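Local coordinates for protein cortical-lytic enzyme (Clostridium perfringens, PDB 5JIP) that probably hydrolyses the glycan strands of spore cortex peptidoglycan as a family 25 muramidase during germination, at residues Y180-S185 and F204-K209; L148-F153 and M173-A178. All blocks are in the same frame, centred on the assembly; numbering follows the deposited sequence.

In the fold
Both contacts belong to the glycoside hydrolase family 25 barrel and follow one another along the chain: interaction 2 pairs strand 147-151 with strand 175-178, and interaction 1 packs the loop leaving strand 175-178 against strand 201-208, the next strand of the same sheet. Their centres lie about 15 Å apart, yet they meet where Tyr149 OH and Tyr180 OH are in packing contact at 3.8 Å. Each of the two hydroxyls has its hydrogen bond with Gln203 instead. MES, probably from the crystallisation liquor, is bound about 3 Å from the Tyr149 side chain and about 4 Å from that of Tyr180, consistent with a pocket there. The magnesium ion is about 10 Å from the side chain of Pro174 in interaction 2.

Interaction 1: residues Y180-S185 and F204-K209; sequences YTRIPS and FTDEGK
Charge pairing carries the outer part of this surface contact. Arg182 reaches across with its chain extended from CG to NE and takes hold of Asp206 side-on: NE donates to OD1 of Asp206 at 2.8 Å, nearly straight at 169°, and NH2 of Arg182 donates to OD2 of Asp206 at 2.9 Å. Each carboxylate oxygen offers its syn lone pair, and the guanidinium and carboxylate planes are nearly coplanar, 15° apart. CG of both residues sits in the crowded position between backbone N and carbonyl carbon. Glu207 enlarges the network with a long salt bridge, its OE1 3.8 Å from Arg182 NE but well out of the guanidinium plane, so that charge alone acts. The two acids probably help to keep Arg182 protonated. Within its own segment Glu207 N donates to Thr205 OG1, an ST turn where the chain turns a corner at Asp206 and Glu207. The backbone link lies at the other end, between a type I beta turn, Tyr180 to Ile183, and the backbone of a strand of the family 25 barrel. Phe204 O is its focus: it accepts a weak bond from Thr181 N at 3.3 Å, a CA-H...O contact from Tyr180 CA, and a hydrogen bond from a water that itself accepts from Arg182 N. The Tyr180 ring packs on backbone. With CG anti to the carbonyl carbon (chi1 -60°), it lies over the peptide joining Thr205 to Asp206, whose N stands 4.0 Å above the ring plane of Tyr180, over its centre. Asp206 CG touches Tyr180 CE2 at 3.6 Å, while Tyr180 OH bonds to Gln203. The Phe204 ring stacks on Trp221 of strand 217-221.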
loop_
_atom_site.group_PDB
_atom_site.type_symbol
_atom_site.label_atom_id
_atom_site.label_comp_id
_atom_site.label_asym_id
_atom_site.label_seq_id
_atom_site.Cartn_x
_atom_site.Cartn_y
_atom_site.Cartn_z
ATOM N N TYR A 180 -11.996 -4.370 -29.388
ATOM C CA TYR A 180 -13.387 -4.195 -29.794
ATOM C C TYR A 180 -14.032 -5.543 -30.106
ATOM O O TYR A 180 -13.557 -6.281 -30.976
ATOM C CB TYR A 180 -13.447 -3.261 -31.009
ATOM C CG TYR A 180 -12.877 -1.880 -30.758
ATOM C CD1 TYR A 180 -12.692 -1.397 -29.466
ATOM C CD2 TYR A 180 -12.543 -1.058 -31.812
ATOM C CE1 TYR A 180 -12.176 -0.120 -29.254
ATOM C CE2 TYR A 180 -12.050 0.172 -31.627
ATOM C CZ TYR A 180 -11.856 0.659 -30.352
ATOM O OH TYR A 180 -11.333 1.922 -30.225
ATOM N N THR A 181 -15.126 -5.851 -29.405
ATOM C CA THR A 181 -15.841 -7.097 -29.654
ATOM C C THR A 181 -16.544 -7.113 -31.021
ATOM O O THR A 181 -16.888 -8.194 -31.513
ATOM C CB THR A 181 -16.834 -7.341 -28.516
ATOM O OG1 THR A 181 -17.694 -6.213 -28.363
ATOM C CG2 THR A 181 -16.096 -7.569 -27.213
ATOM N N ARG A 182 -16.732 -5.956 -31.656
ATOM C CA ARG A 182 -17.322 -5.902 -32.996
ATOM C C ARG A 182 -16.419 -6.499 -34.072
ATOM O O ARG A 182 -16.891 -6.752 -35.190
ATOM C CB ARG A 182 -17.681 -4.447 -33.378
ATOM C CG ARG A 182 -16.499 -3.533 -33.715
ATOM C CD ARG A 182 -16.925 -2.230 -34.392
ATOM N NE ARG A 182 -15.819 -1.277 -34.528
ATOM C CZ ARG A 182 -14.902 -1.288 -35.492
ATOM N NH1 ARG A 182 -14.928 -2.220 -36.440
ATOM N NH2 ARG A 182 -13.936 -0.376 -35.494
ATOM N N ILE A 183 -15.141 -6.724 -33.778
ATOM C CA ILE A 183 -14.211 -7.313 -34.732
ATOM C C ILE A 183 -14.259 -8.829 -34.536
ATOM O O ILE A 183 -13.869 -9.310 -33.460
ATOM C CB ILE A 183 -12.797 -6.755 -34.549
ATOM C CG1 ILE A 183 -12.810 -5.240 -34.829
ATOM C CG2 ILE A 183 -11.811 -7.437 -35.501
ATOM C CD1 ILE A 183 -11.597 -4.538 -34.362
ATOM N N PRO A 184 -14.755 -9.595 -35.506
ATOM C CA PRO A 184 -15.000 -11.027 -35.253
ATOM C C PRO A 184 -13.745 -11.809 -34.901
ATOM O O PRO A 184 -13.826 -12.773 -34.134
ATOM C CB PRO A 184 -15.611 -11.508 -36.576
ATOM C CG PRO A 184 -16.191 -10.268 -37.195
ATOM C CD PRO A 184 -15.254 -9.174 -36.830
ATOM N N SER A 185 -12.592 -11.431 -35.444
ATOM C CA SER A 185 -11.363 -12.149 -35.157
ATOM C C SER A 185 -10.842 -11.905 -33.744
ATOM O O SER A 185 -9.940 -12.627 -33.314
ATOM C CB SER A 185 -10.290 -11.742 -36.158
ATOM O OG SER A 185 -9.837 -10.422 -35.895
ATOM N N PHE A 204 -14.184 -1.294 -25.118
ATOM C CA PHE A 204 -14.742 -2.448 -25.814
ATOM C C PHE A 204 -15.475 -2.080 -27.098
ATOM O O PHE A 204 -15.807 -2.974 -27.880
ATOM C CB PHE A 204 -15.669 -3.248 -24.875
ATOM C CG PHE A 204 -16.881 -2.487 -24.406
ATOM C CD1 PHE A 204 -16.821 -1.722 -23.243
ATOM C CD2 PHE A 204 -18.062 -2.524 -25.122
ATOM C CE1 PHE A 204 -17.915 -1.006 -22.806
ATOM C CE2 PHE A 204 -19.168 -1.798 -24.694
ATOM C CZ PHE A 204 -19.089 -1.031 -23.541
ATOM N N THR A 205 -15.710 -0.794 -27.363
ATOM C CA THR A 205 -16.288 -0.415 -28.638
ATOM C C THR A 205 -15.897 1.014 -28.948
ATOM O O THR A 205 -15.619 1.805 -28.044
ATOM C CB THR A 205 -17.813 -0.545 -28.625
ATOM O OG1 THR A 205 -18.320 -0.237 -29.917
ATOM C CG2 THR A 205 -18.416 0.397 -27.621
ATOM N N ASP A 206 -15.889 1.322 -30.239
ATOM C CA ASP A 206 -15.794 2.681 -30.741
ATOM C C ASP A 206 -17.107 3.151 -31.352
ATOM O O ASP A 206 -17.165 4.265 -31.879
ATOM C CB ASP A 206 -14.683 2.794 -31.782
ATOM C CG ASP A 206 -14.884 1.856 -32.972
ATOM O OD1 ASP A 206 -15.674 0.922 -32.872
ATOM O OD2 ASP A 206 -14.208 2.040 -33.996
ATOM N N GLU A 207 -18.153 2.340 -31.266
ATOM C CA GLU A 207 -19.410 2.579 -31.963
ATOM C C GLU A 207 -20.578 2.377 -31.035
ATOM O O GLU A 207 -21.648 1.914 -31.440
ATOM C CB GLU A 207 -19.554 1.650 -33.162
ATOM C CG GLU A 207 -18.542 1.851 -34.205
ATOM C CD GLU A 207 -18.810 1.010 -35.430
ATOM O OE1 GLU A 207 -19.347 -0.113 -35.293
ATOM O OE2 GLU A 207 -18.496 1.502 -36.527
ATOM N N GLY A 208 -20.421 2.751 -29.783
ATOM C CA GLY A 208 -21.457 2.502 -28.823
ATOM C C GLY A 208 -22.580 3.515 -28.911
ATOM O O GLY A 208 -22.457 4.581 -29.510
ATOM N N LYS A 209 -23.696 3.156 -28.296
ATOM C CA LYS A 209 -24.860 4.034 -28.171
ATOM C C LYS A 209 -25.077 4.335 -26.700
ATOM O O LYS A 209 -25.322 3.420 -25.899
ATOM C CB LYS A 209 -26.100 3.380 -28.782
ATOM C CG LYS A 209 -27.394 4.171 -28.616
ATOM C CD LYS A 209 -28.570 3.363 -29.194
ATOM C CE LYS A 209 -29.857 4.172 -29.263
ATOM N NZ LYS A 209 -30.547 4.255 -27.945
HETATM O O HOH W 1 -16.985 -3.302 -30.334
#

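Interaction 2: residues L148-F153 and M173-A178; sequences LYTGLF and MPLWIA
With CG anti to the backbone N in both residues (chi1 169° in Tyr149, 178° in Trp176), the two aromatic side chains leave neighbouring strands on the same face of the sheet and meet edge to face. The tyrosine supplies the edge: its CD2 stands over the middle of the indole face, 3.5 Å from Trp176 CD2, with the ring planes at 84°. At the tip of the same ring the hydroxyl touches the methyl of Ala178, Tyr149 OH to Ala178 CB 3.3 Å. The polar ends are tied elsewhere, Tyr149 OH to Gln203 and Trp176 NE1 to Asn220, which satisfies these buried polar atoms and helps to set the ring positions. On the side of Leu148 and Ile177, Met173, bent at its last torsion, lays CE 3.9 Å from Leu148 CB, and Leu152 CD1 meets Ile177 CD1 at 4.2 Å.

Between the two layers of side chains the backbones run parallel, slightly inclined, their axes 4.7 Å apart at closest approach. Five hydrogen bonds join them, with donors taken from both chains in turn: Leu148 N to Pro174 O, Trp176 N to Leu148 O at 2.8 Å, Thr150 N to Trp176 O, the longest at 3.2 Å, Ala178 N to Thr150 O, and Leu152 N to Ala178 O at 2.9 Å. The last bond uses the first residue of helix 152-157, whose N-cap position is Gly151, so the sheet pairing runs straight into the helix start. Strand 111-113 pairs with the other edge of 148-151, and strand 201-208 with that of 175-178. Two parallel, adjacent strands, 147-151 and 175-178, joined through helix 152-157 make a beta-alpha-beta crossover, the repeating element of a TIM barrel.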
loop_
_atom_site.group_PDB
_atom_site.type_symbol
_atom_site.label_atom_id
_atom_site.label_comp_id
_atom_site.label_asym_id
_atom_site.label_seq_id
_atom_site.Cartn_x
_atom_site.Cartn_y
_atom_site.Cartn_z
ATOM N N LEU A 148 -1.519 4.333 -19.511
ATOM C CA LEU A 148 -1.276 4.102 -20.935
ATOM C C LEU A 148 -2.527 3.550 -21.603
ATOM O O LEU A 148 -3.115 2.566 -21.136
ATOM C CB LEU A 148 -0.113 3.130 -21.154
ATOM C CG LEU A 148 0.195 2.832 -22.640
ATOM C CD1 LEU A 148 0.754 4.054 -23.261
ATOM C CD2 LEU A 148 1.160 1.651 -22.744
ATOM N N TYR A 149 -2.960 4.216 -22.674
ATOM C CA TYR A 149 -3.974 3.682 -23.561
ATOM C C TYR A 149 -3.322 3.170 -24.840
ATOM O O TYR A 149 -2.536 3.888 -25.475
ATOM C CB TYR A 149 -5.029 4.725 -23.933
ATOM C CG TYR A 149 -5.925 4.257 -25.067
ATOM C CD1 TYR A 149 -5.507 4.333 -26.396
ATOM C CD2 TYR A 149 -7.203 3.772 -24.819
ATOM C CE1 TYR A 149 -6.299 3.898 -27.430
ATOM C CE2 TYR A 149 -8.032 3.355 -25.886
ATOM C CZ TYR A 149 -7.560 3.425 -27.186
ATOM O OH TYR A 149 -8.327 3.026 -28.253
ATOM N N THR A 150 -3.683 1.953 -25.236
ATOM C CA THR A 150 -3.277 1.427 -26.521
ATOM C C THR A 150 -4.199 0.269 -26.849
ATOM O O THR A 150 -4.926 -0.222 -25.992
ATOM C CB THR A 150 -1.789 1.010 -26.503
ATOM O OG1 THR A 150 -1.348 0.764 -27.841
ATOM C CG2 THR A 150 -1.585 -0.214 -25.707
ATOM N N GLY A 151 -4.138 -0.186 -28.110
ATOM C CA GLY A 151 -4.952 -1.287 -28.566
ATOM C C GLY A 151 -4.229 -2.631 -28.530
ATOM O O GLY A 151 -3.004 -2.702 -28.591
ATOM N N LEU A 152 -5.027 -3.701 -28.439
ATOM C CA LEU A 152 -4.474 -5.051 -28.475
ATOM C C LEU A 152 -3.718 -5.294 -29.774
ATOM O O LEU A 152 -2.609 -5.848 -29.768
ATOM C CB LEU A 152 -5.599 -6.077 -28.304
ATOM C CG LEU A 152 -5.180 -7.568 -28.261
ATOM C CD1 LEU A 152 -4.168 -7.797 -27.163
ATOM C CD2 LEU A 152 -6.371 -8.522 -28.076
ATOM N N PHE A 153 -4.299 -4.874 -30.898
ATOM C CA PHE A 153 -3.620 -5.023 -32.186
ATOM C C PHE A 153 -2.260 -4.338 -32.176
ATOM O O PHE A 153 -1.247 -4.928 -32.585
ATOM C CB PHE A 153 -4.501 -4.458 -33.289
ATOM C CG PHE A 153 -3.872 -4.509 -34.646
ATOM C CD1 PHE A 153 -3.901 -5.674 -35.382
ATOM C CD2 PHE A 153 -3.250 -3.396 -35.185
ATOM C CE1 PHE A 153 -3.313 -5.735 -36.630
ATOM C CE2 PHE A 153 -2.665 -3.454 -36.431
ATOM C CZ PHE A 153 -2.705 -4.623 -37.153
ATOM N N MET A 173 2.767 0.455 -15.604
ATOM C CA MET A 173 1.789 1.505 -15.870
ATOM C C MET A 173 0.370 0.959 -15.737
ATOM O O MET A 173 0.105 -0.177 -16.109
ATOM C CB MET A 173 1.984 2.082 -17.277
ATOM C CG MET A 173 3.351 2.674 -17.487
ATOM S SD MET A 173 3.464 3.469 -19.099
ATOM C CE MET A 173 2.416 4.927 -18.843
ATOM N N PRO A 174 -0.579 1.746 -15.239
ATOM C CA PRO A 174 -1.980 1.351 -15.426
ATOM C C PRO A 174 -2.254 1.234 -16.909
ATOM O O PRO A 174 -1.791 2.061 -17.697
ATOM C CB PRO A 174 -2.784 2.488 -14.775
ATOM C CG PRO A 174 -1.826 3.156 -13.859
ATOM C CD PRO A 174 -0.452 3.019 -14.527
ATOM N N LEU A 175 -3.010 0.193 -17.276
ATOM C CA LEU A 175 -3.335 -0.103 -18.668
ATOM C C LEU A 175 -4.808 0.141 -18.971
ATOM O O LEU A 175 -5.701 -0.449 -18.345
ATOM C CB LEU A 175 -2.984 -1.548 -19.024
ATOM C CG LEU A 175 -3.353 -1.996 -20.431
ATOM C CD1 LEU A 175 -2.553 -1.238 -21.452
ATOM C CD2 LEU A 175 -3.142 -3.475 -20.552
ATOM N N TRP A 176 -5.038 0.962 -19.978
ATOM C CA TRP A 176 -6.343 1.132 -20.614
ATOM C C TRP A 176 -6.246 0.466 -21.988
ATOM O O TRP A 176 -5.605 0.991 -22.909
ATOM C CB TRP A 176 -6.662 2.614 -20.676
ATOM C CG TRP A 176 -7.945 3.019 -21.325
ATOM C CD1 TRP A 176 -8.952 2.225 -21.815
ATOM C CD2 TRP A 176 -8.346 4.359 -21.546
ATOM N NE1 TRP A 176 -9.962 3.007 -22.318
ATOM C CE2 TRP A 176 -9.608 4.324 -22.181
ATOM C CE3 TRP A 176 -7.747 5.591 -21.287
ATOM C CZ2 TRP A 176 -10.281 5.484 -22.564
ATOM C CZ3 TRP A 176 -8.426 6.752 -21.655
ATOM C CH2 TRP A 176 -9.672 6.687 -22.290
ATOM N N ILE A 177 -6.811 -0.722 -22.109
ATOM C CA ILE A 177 -6.621 -1.519 -23.311
ATOM C C ILE A 177 -7.868 -1.426 -24.168
ATOM O O ILE A 177 -9.000 -1.514 -23.676
ATOM C CB ILE A 177 -6.280 -2.988 -23.002
ATOM C CG1 ILE A 177 -5.859 -3.685 -24.302
ATOM C CG2 ILE A 177 -7.448 -3.687 -22.309
ATOM C CD1 ILE A 177 -5.257 -5.059 -24.101
ATOM N N ALA A 178 -7.652 -1.246 -25.462
ATOM C CA ALA A 178 -8.733 -1.275 -26.437
ATOM C C ALA A 178 -8.747 -2.639 -27.116
ATOM O O ALA A 178 -7.729 -3.073 -27.656
ATOM C CB ALA A 178 -8.546 -0.174 -27.469
#